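Local coordinates for group 3 allergen SMIPP-S YvT004A06 (Sarcoptes scabiei type hominis, PDB 3H7T), which belongs to the trypsin-like serine protease family but is an inactivated paralogue from the scabies mite, and so probably lacks proteolytic activity, at residues D167-G173 and P211-R216; D117-S123 and M140-V146. All blocks are in the same frame, centred on the assembly; numbering follows the deposited sequence.

Contact 1. Residues D167-G173 and P211-R216; sequences DGVFCAG and PSVFLR. With ZN (zinc ion), chain C.
Phe-170 and Phe-214 face each other as a hydrogen-bonded pair of two antiparallel strands, 169-172 and 212-216, in the C-terminal beta-barrel of the trypsin-like fold. Their rings are almost parallel, with planes at 8°, yet they are slid apart until the centroids stand 5.3 Å from one another and hardly overlap. What sits on the Phe-170 ring is instead the root of its partner: Phe-214 CB lies over one face, 3.7 Å from the Phe-170 centroid, in a CH-pi contact. The first torsion of Phe-170 (chi1 69°) places CG between backbone N and carbonyl carbon, bringing the ring over that methylene. Further along, Phe-214 CE2 touches the methyl of Ala-172, so an apolar row runs from Phe-170 to Ala-172 on this side, with Ser-212 at its end. The other side carries Cys-171 and Val-213. Cys-171 is tied by a disulfide to Cys-152 of helix 149-157, while its CB rests against Pro-211 CB.

Two-way backbone bonds pair Ala-172 with Ser-212 and Phe-170 with Phe-214, and beyond them the carbonyl O of Gly-168 takes the N-H of Arg-216 at 2.7 Å. Arg-216 then bends at chi2 and chi3 to carry its guanidinium to the residues that precede strand 169-172, its CG passing Phe-170 CD2. The group approaches Asp-167 edge-on: NE (2.9 Å) and NH1 (2.7 Å) both donate to the carbonyl O of Asp-167, which lies close to the guanidinium plane. This double grip fixes the turn's main chain, while the Asp-167 side chain does something else: its OD1 binds a zinc ion at 2.0 Å.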
ATOM      1  N   ASP A 167      10.396 -12.259  -5.836  1.00 22.12           N
ATOM      2  CA  ASP A 167       9.783 -12.944  -4.687  1.00 21.80           C
ATOM      3  C   ASP A 167       9.200 -11.999  -3.634  1.00 21.66           C
ATOM      4  O   ASP A 167       8.332 -12.395  -2.847  1.00 22.39           O
ATOM      5  CB  ASP A 167      10.762 -13.917  -4.017  1.00 21.60           C
ATOM      6  CG  ASP A 167      11.201 -15.049  -4.934  1.00 25.72           C
ATOM      7  OD1 ASP A 167      10.453 -15.444  -5.863  1.00 20.19           O
ATOM      8  OD2 ASP A 167      12.311 -15.568  -4.705  1.00 22.63           O
ATOM      9  N   GLY A 168       9.682 -10.758  -3.609  1.00 21.07           N
ATOM     10  CA  GLY A 168       9.228  -9.779  -2.621  1.00 19.62           C
ATOM     11  C   GLY A 168       7.933  -9.063  -3.002  1.00 19.41           C
ATOM     12  O   GLY A 168       7.487  -8.154  -2.290  1.00 19.56           O
ATOM     13  N   VAL A 169       7.352  -9.448  -4.138  1.00 18.33           N
ATOM     14  CA  VAL A 169       6.001  -9.012  -4.504  1.00 17.17           C
ATOM     15  C   VAL A 169       5.101 -10.184  -4.839  1.00 17.92           C
ATOM     16  O   VAL A 169       5.581 -11.278  -5.152  1.00 19.71           O
ATOM     17  CB  VAL A 169       5.975  -7.978  -5.689  1.00 16.45           C
ATOM     18  CG1 VAL A 169       6.703  -6.685  -5.304  1.00 13.28           C
ATOM     19  CG2 VAL A 169       6.523  -8.573  -6.993  1.00 16.07           C
ATOM     20  N   PHE A 170       3.793  -9.950  -4.767  1.00 17.09           N
ATOM     21  CA  PHE A 170       2.819 -10.847  -5.375  1.00 17.17           C
ATOM     22  C   PHE A 170       1.930 -10.049  -6.312  1.00 18.50           C
ATOM     23  O   PHE A 170       1.872  -8.815  -6.225  1.00 18.77           O
ATOM     24  CB  PHE A 170       2.000 -11.613  -4.321  1.00 18.02           C
ATOM     25  CG  PHE A 170       1.051 -10.764  -3.518  1.00 18.01           C
ATOM     26  CD1 PHE A 170      -0.241 -10.502  -3.982  1.00 20.05           C
ATOM     27  CD2 PHE A 170       1.432 -10.263  -2.277  1.00 13.10           C
ATOM     28  CE1 PHE A 170      -1.134  -9.726  -3.223  1.00 19.87           C
ATOM     29  CE2 PHE A 170       0.548  -9.483  -1.507  1.00 20.43           C
ATOM     30  CZ  PHE A 170      -0.740  -9.224  -1.976  1.00 18.28           C
ATOM     31  N   CYS A 171       1.258 -10.750  -7.221  1.00 18.56           N
ATOM     32  CA  CYS A 171       0.422 -10.102  -8.229  1.00 18.61           C
ATOM     33  C   CYS A 171      -1.029 -10.401  -7.928  1.00 17.98           C
ATOM     34  O   CYS A 171      -1.356 -11.502  -7.475  1.00 18.10           O
ATOM     35  CB  CYS A 171       0.762 -10.617  -9.629  1.00 18.82           C
ATOM     36  SG  CYS A 171       2.450 -10.233 -10.189  1.00 33.41           S
ATOM     37  N   ALA A 172      -1.891  -9.417  -8.176  1.00 15.95           N
ATOM     38  CA  ALA A 172      -3.319  -9.586  -7.985  1.00 16.51           C
ATOM     39  C   ALA A 172      -4.102  -8.643  -8.883  1.00 16.60           C
ATOM     40  O   ALA A 172      -3.604  -7.581  -9.280  1.00 16.71           O
ATOM     41  CB  ALA A 172      -3.701  -9.396  -6.514  1.00 14.60           C
ATOM     42  N   GLY A 173      -5.326  -9.058  -9.204  1.00 17.35           N
ATOM     43  CA  GLY A 173      -6.195  -8.325 -10.109  1.00 17.29           C
ATOM     44  C   GLY A 173      -5.805  -8.569 -11.554  1.00 18.79           C
ATOM     45  O   GLY A 173      -5.270  -9.630 -11.905  1.00 18.51           O
ATOM     46  N   PRO A 211      -1.828  -7.750 -14.239  1.00 20.68           N
ATOM     47  CA  PRO A 211      -2.138  -7.740 -12.810  1.00 19.26           C
ATOM     48  C   PRO A 211      -1.398  -6.614 -12.098  1.00 18.81           C
ATOM     49  O   PRO A 211      -0.299  -6.239 -12.507  1.00 20.42           O
ATOM     50  CB  PRO A 211      -1.593  -9.089 -12.322  1.00 19.29           C
ATOM     51  CG  PRO A 211      -1.593  -9.957 -13.507  1.00 19.55           C
ATOM     52  CD  PRO A 211      -1.287  -9.054 -14.677  1.00 20.68           C
ATOM     53  N   SER A 212      -1.986  -6.093 -11.033  1.00 17.23           N
ATOM     54  CA  SER A 212      -1.315  -5.092 -10.213  1.00 17.59           C
ATOM     55  C   SER A 212      -0.266  -5.736  -9.292  1.00 17.14           C
ATOM     56  O   SER A 212      -0.324  -6.929  -9.011  1.00 16.51           O
ATOM     57  CB  SER A 212      -2.338  -4.294  -9.393  1.00 16.86           C
ATOM     58  OG  SER A 212      -3.205  -3.587 -10.260  1.00 17.21           O
ATOM     59  N   VAL A 213       0.669  -4.927  -8.805  1.00 18.28           N
ATOM     60  CA  VAL A 213       1.797  -5.439  -8.024  1.00 18.61           C
ATOM     61  C   VAL A 213       1.741  -4.958  -6.575  1.00 18.67           C
ATOM     62  O   VAL A 213       1.504  -3.771  -6.296  1.00 17.28           O
ATOM     63  CB  VAL A 213       3.141  -5.058  -8.718  1.00 20.17           C
ATOM     64  CG1 VAL A 213       4.360  -5.401  -7.847  1.00 18.54           C
ATOM     65  CG2 VAL A 213       3.230  -5.752 -10.076  1.00 16.90           C
ATOM     66  N   PHE A 214       1.984  -5.893  -5.658  1.00 18.79           N
ATOM     67  CA  PHE A 214       1.864  -5.647  -4.239  1.00 20.08           C
ATOM     68  C   PHE A 214       3.112  -6.148  -3.542  1.00 21.49           C
ATOM     69  O   PHE A 214       3.510  -7.300  -3.735  1.00 21.62           O
ATOM     70  CB  PHE A 214       0.664  -6.415  -3.665  1.00 21.09           C
ATOM     71  CG  PHE A 214      -0.673  -5.933  -4.155  1.00 20.08           C
ATOM     72  CD1 PHE A 214      -1.419  -5.041  -3.390  1.00 18.87           C
ATOM     73  CD2 PHE A 214      -1.203  -6.393  -5.371  1.00 18.20           C
ATOM     74  CE1 PHE A 214      -2.666  -4.584  -3.834  1.00 20.39           C
ATOM     75  CE2 PHE A 214      -2.446  -5.942  -5.818  1.00 17.91           C
ATOM     76  CZ  PHE A 214      -3.173  -5.030  -5.046  1.00 18.04           C
ATOM     77  N   LEU A 215       3.708  -5.311  -2.699  1.00 21.15           N
ATOM     78  CA  LEU A 215       4.789  -5.775  -1.849  1.00 21.50           C
ATOM     79  C   LEU A 215       4.293  -6.953  -1.008  1.00 20.34           C
ATOM     80  O   LEU A 215       3.225  -6.891  -0.392  1.00 20.26           O
ATOM     81  CB  LEU A 215       5.307  -4.666  -0.937  1.00 22.04           C
ATOM     82  CG  LEU A 215       6.522  -5.079  -0.108  1.00 25.07           C
ATOM     83  CD1 LEU A 215       7.759  -4.360  -0.627  1.00 22.71           C
ATOM     84  CD2 LEU A 215       6.284  -4.793   1.372  1.00 24.27           C
ATOM     85  N   ARG A 216       5.061  -8.032  -1.011  1.00 20.26           N
ATOM     86  CA  ARG A 216       4.747  -9.190  -0.174  1.00 20.59           C
ATOM     87  C   ARG A 216       5.280  -8.892   1.220  1.00 20.59           C
ATOM     88  O   ARG A 216       6.489  -9.002   1.469  1.00 20.28           O
ATOM     89  CB  ARG A 216       5.401 -10.458  -0.738  1.00 21.63           C
ATOM     90  CG  ARG A 216       4.720 -11.757  -0.284  1.00 25.58           C
ATOM     91  CD  ARG A 216       5.672 -12.812   0.246  1.00 34.35           C
ATOM     92  NE  ARG A 216       6.612 -13.315  -0.738  1.00 38.06           N
ATOM     93  CZ  ARG A 216       7.218 -14.502  -0.682  1.00 34.05           C
ATOM     94  NH1 ARG A 216       8.066 -14.827  -1.637  1.00 26.21           N
ATOM     95  NH2 ARG A 216       6.985 -15.364   0.303  1.00 38.94           N
TER
HETATM   96 ZN    ZN C 236      11.418 -16.216  -7.406  1.00 41.13          ZN

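Contact 2. Residues D117-S123 and M140-V146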
ATOM      1  N   ASP A 117      -5.468 -17.592  -6.969  1.00 26.79           N
ATOM      2  CA  ASP A 117      -6.920 -17.812  -6.928  1.00 28.00           C
ATOM      3  C   ASP A 117      -7.593 -17.452  -5.597  1.00 27.50           C
ATOM      4  O   ASP A 117      -8.819 -17.462  -5.502  1.00 28.75           O
ATOM      5  CB  ASP A 117      -7.291 -19.234  -7.391  1.00 29.27           C
ATOM      6  CG  ASP A 117      -6.946 -19.477  -8.853  1.00 36.38           C
ATOM      7  OD1 ASP A 117      -6.861 -18.496  -9.629  1.00 41.41           O
ATOM      8  OD2 ASP A 117      -6.764 -20.651  -9.232  1.00 44.43           O
ATOM      9  N   THR A 118      -6.809 -17.128  -4.575  1.00 26.85           N
ATOM     10  CA  THR A 118      -7.397 -16.528  -3.373  1.00 25.77           C
ATOM     11  C   THR A 118      -7.531 -15.026  -3.610  1.00 25.40           C
ATOM     12  O   THR A 118      -7.024 -14.510  -4.618  1.00 25.32           O
ATOM     13  CB  THR A 118      -6.600 -16.826  -2.085  1.00 25.55           C
ATOM     14  OG1 THR A 118      -5.370 -16.094  -2.083  1.00 22.79           O
ATOM     15  CG2 THR A 118      -6.318 -18.325  -1.958  1.00 27.25           C
ATOM     16  N   SER A 119      -8.222 -14.345  -2.698  1.00 24.63           N
ATOM     17  CA  SER A 119      -8.492 -12.913  -2.813  1.00 25.32           C
ATOM     18  C   SER A 119      -7.901 -12.109  -1.659  1.00 24.67           C
ATOM     19  O   SER A 119      -7.889 -12.564  -0.507  1.00 24.14           O
ATOM     20  CB  SER A 119      -9.996 -12.651  -2.866  1.00 25.86           C
ATOM     21  OG  SER A 119     -10.547 -13.058  -4.102  1.00 31.51           O
ATOM     22  N   VAL A 120      -7.421 -10.911  -1.988  1.00 22.32           N
ATOM     23  CA  VAL A 120      -6.972  -9.944  -0.995  1.00 20.91           C
ATOM     24  C   VAL A 120      -7.886  -8.731  -1.047  1.00 19.55           C
ATOM     25  O   VAL A 120      -8.297  -8.276  -2.133  1.00 17.92           O
ATOM     26  CB  VAL A 120      -5.475  -9.504  -1.178  1.00 20.98           C
ATOM     27  CG1 VAL A 120      -4.523 -10.700  -0.998  1.00 22.53           C
ATOM     28  CG2 VAL A 120      -5.248  -8.829  -2.536  1.00 19.17           C
ATOM     29  N   LEU A 121      -8.223  -8.230   0.131  1.00 18.48           N
ATOM     30  CA  LEU A 121      -9.047  -7.034   0.249  1.00 18.33           C
ATOM     31  C   LEU A 121      -8.150  -5.795   0.209  1.00 17.22           C
ATOM     32  O   LEU A 121      -7.282  -5.623   1.063  1.00 16.96           O
ATOM     33  CB  LEU A 121      -9.850  -7.077   1.560  1.00 18.07           C
ATOM     34  CG  LEU A 121     -10.647  -5.811   1.892  1.00 17.17           C
ATOM     35  CD1 LEU A 121     -11.759  -5.591   0.858  1.00 20.20           C
ATOM     36  CD2 LEU A 121     -11.223  -5.879   3.304  1.00 19.10           C
ATOM     37  N   VAL A 122      -8.382  -4.937  -0.776  1.00 17.72           N
ATOM     38  CA  VAL A 122      -7.566  -3.748  -1.011  1.00 18.93           C
ATOM     39  C   VAL A 122      -8.464  -2.520  -0.910  1.00 20.56           C
ATOM     40  O   VAL A 122      -9.613  -2.553  -1.334  1.00 22.20           O
ATOM     41  CB  VAL A 122      -6.907  -3.795  -2.417  1.00 18.78           C
ATOM     42  CG1 VAL A 122      -6.092  -2.514  -2.723  1.00 19.68           C
ATOM     43  CG2 VAL A 122      -6.052  -5.050  -2.579  1.00 17.07           C
ATOM     44  N   SER A 123      -7.935  -1.436  -0.353  1.00 20.38           N
ATOM     45  CA  SER A 123      -8.735  -0.244  -0.106  1.00 21.02           C
ATOM     46  C   SER A 123      -7.865   0.999  -0.191  1.00 20.45           C
ATOM     47  O   SER A 123      -6.733   1.015   0.306  1.00 20.90           O
ATOM     48  CB  SER A 123      -9.428  -0.343   1.263  1.00 21.98           C
ATOM     49  OG  SER A 123      -8.480  -0.538   2.290  1.00 24.96           O
ATOM     50  N   MET A 140     -12.431   3.624  -1.571  1.00 19.46           N
ATOM     51  CA  MET A 140     -12.946   2.533  -2.402  1.00 19.24           C
ATOM     52  C   MET A 140     -12.349   1.214  -1.928  1.00 19.21           C
ATOM     53  O   MET A 140     -11.262   1.203  -1.347  1.00 19.20           O
ATOM     54  CB  MET A 140     -12.579   2.742  -3.867  1.00 18.91           C
ATOM     55  CG  MET A 140     -12.989   4.119  -4.450  1.00 23.30           C
ATOM     56  SD  MET A 140     -14.777   4.348  -4.499  1.00 27.44           S
ATOM     57  CE  MET A 140     -15.216   3.388  -5.943  1.00 26.98           C
ATOM     58  N   GLU A 141     -13.039   0.110  -2.207  1.00 18.50           N
ATOM     59  CA  GLU A 141     -12.510  -1.215  -1.886  1.00 19.58           C
ATOM     60  C   GLU A 141     -12.719  -2.182  -3.043  1.00 20.08           C
ATOM     61  O   GLU A 141     -13.644  -2.017  -3.835  1.00 21.86           O
ATOM     62  CB  GLU A 141     -13.173  -1.784  -0.617  1.00 18.78           C
ATOM     63  CG  GLU A 141     -14.669  -2.057  -0.796  1.00 25.73           C
ATOM     64  CD  GLU A 141     -15.296  -2.834   0.347  1.00 35.02           C
ATOM     65  OE1 GLU A 141     -16.048  -3.783   0.059  1.00 43.14           O
ATOM     66  OE2 GLU A 141     -15.049  -2.507   1.525  1.00 37.98           O
ATOM     67  N   ALA A 142     -11.860  -3.190  -3.133  1.00 19.85           N
ATOM     68  CA  ALA A 142     -12.083  -4.313  -4.036  1.00 20.90           C
ATOM     69  C   ALA A 142     -11.368  -5.563  -3.544  1.00 21.50           C
ATOM     70  O   ALA A 142     -10.352  -5.489  -2.837  1.00 20.80           O
ATOM     71  CB  ALA A 142     -11.645  -3.974  -5.459  1.00 21.74           C
ATOM     72  N   ASN A 143     -11.911  -6.713  -3.927  1.00 21.67           N
ATOM     73  CA  ASN A 143     -11.189  -7.960  -3.805  1.00 22.64           C
ATOM     74  C   ASN A 143     -10.401  -8.222  -5.083  1.00 22.11           C
ATOM     75  O   ASN A 143     -10.970  -8.301  -6.178  1.00 21.80           O
ATOM     76  CB  ASN A 143     -12.131  -9.115  -3.444  1.00 24.47           C
ATOM     77  CG  ASN A 143     -12.335  -9.248  -1.929  1.00 32.92           C
ATOM     78  OD1 ASN A 143     -13.012  -8.432  -1.313  1.00 39.64           O
ATOM     79  ND2 ASN A 143     -11.711 -10.258  -1.326  1.00 32.28           N
ATOM     80  N   PHE A 144      -9.081  -8.306  -4.932  1.00 21.04           N
ATOM     81  CA  PHE A 144      -8.170  -8.613  -6.028  1.00 19.60           C
ATOM     82  C   PHE A 144      -7.833 -10.097  -5.969  1.00 19.74           C
ATOM     83  O   PHE A 144      -7.330 -10.581  -4.934  1.00 20.02           O
ATOM     84  CB  PHE A 144      -6.855  -7.839  -5.857  1.00 19.63           C
ATOM     85  CG  PHE A 144      -6.911  -6.383  -6.262  1.00 18.94           C
ATOM     86  CD1 PHE A 144      -6.072  -5.909  -7.269  1.00 18.88           C
ATOM     87  CD2 PHE A 144      -7.745  -5.475  -5.599  1.00 16.46           C
ATOM     88  CE1 PHE A 144      -6.081  -4.566  -7.648  1.00 19.39           C
ATOM     89  CE2 PHE A 144      -7.763  -4.120  -5.957  1.00 24.19           C
ATOM     90  CZ  PHE A 144      -6.933  -3.659  -6.994  1.00 23.97           C
ATOM     91  N   THR A 145      -8.066 -10.810  -7.068  1.00 18.32           N
ATOM     92  CA  THR A 145      -7.690 -12.224  -7.165  1.00 19.77           C
ATOM     93  C   THR A 145      -6.197 -12.377  -7.404  1.00 18.47           C
ATOM     94  O   THR A 145      -5.646 -11.803  -8.346  1.00 18.28           O
ATOM     95  CB  THR A 145      -8.460 -12.967  -8.278  1.00 18.35           C
ATOM     96  OG1 THR A 145      -9.847 -12.653  -8.177  1.00 22.57           O
ATOM     97  CG2 THR A 145      -8.282 -14.482  -8.139  1.00 25.20           C
ATOM     98  N   VAL A 146      -5.556 -13.153  -6.539  1.00 18.84           N
ATOM     99  CA  VAL A 146      -4.116 -13.373  -6.594  1.00 18.53           C
ATOM    100  C   VAL A 146      -3.731 -14.205  -7.827  1.00 19.27           C
ATOM    101  O   VAL A 146      -4.311 -15.259  -8.102  1.00 20.00           O
ATOM    102  CB  VAL A 146      -3.580 -13.992  -5.257  1.00 19.88           C
ATOM    103  CG1 VAL A 146      -2.119 -14.420  -5.384  1.00 17.18           C
ATOM    104  CG2 VAL A 146      -3.744 -12.983  -4.091  1.00 15.64           C
TER
HETATM  105  O   HOH W   1      -5.323 -16.448 -10.618  1.00 42.47           O
HETATM  106  O   HOH W   2     -10.082 -11.133   1.170  1.00 30.66           O
HETATM  107  O   HOH W   3     -11.171 -11.384  -5.810  1.00 31.37           O
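The ring of Phe-144 packs beside Val-122 across the antiparallel pairing of strands 119-124 and 140-147, part of the second beta-barrel of the chymotrypsin-like fold. Val-122 CG2 comes to 3.5 Å from Phe-144 CD2, and the two side chains cross at about a right angle. At the edge of the ring, in its plane, lies the carbonyl O of Ala-142; the ring also makes an edge-to-face pair with Phe-214. Val-120 CG2 touches Phe-144 CB, and its other methyl, CG1, meets Val-146 CG2 at 3.9 Å, which completes a buried row on this side of the sheet.

The reverse side is more polar, with Leu-121 among Ser-119, Asn-143, Thr-145 and Glu-141. Here the amide of Asn-143 lies roughly along strand 119-124, its ND2 against Ser-119 CB at 3.3 Å and its OD1 near Leu-121 CD1. Glu-141, on the same side, leads its carboxylate off to a salt bridge with Lys-5.

Paired backbone bonds link Val-122 with Ala-142 and Val-120 with Phe-144, and the ladder runs on to Val-146 N, which donates to Thr-118 O. Waters knit the margin. One joins Ser-119 OG to Thr-145 OG1, a hydroxyl also bonded to Asp-177. At the far end Val-146 O takes two donors, the N-H of Asp-117 at 2.8 Å and a water that also gives a bond of 2.7 Å to Asp-117 OD1.

How the contacts relate
Contact 2 comes first along the chain and closes before contact 1 opens, with helix 149-157 in between; their centres lie 11 Å apart. Both belong to one antiparallel sheet, where strand 140-147 neighbours strand 169-172, so the strands 119-124, 140-147, 169-172 and 212-216 follow one another in that order. Gly-173 N and Thr-145 O, 2.9 Å apart, probably form a hydrogen bond across the shared seam. The curl of the sheet also brings strands 119-124 and 212-216, which are not neighbours, together through their side chains: Phe-214 CE1 packs on Val-122 CG2 at 3.6 Å. The two contacts thus form one continuous stretch of the wall of the C-terminal barrel and supply part of its core.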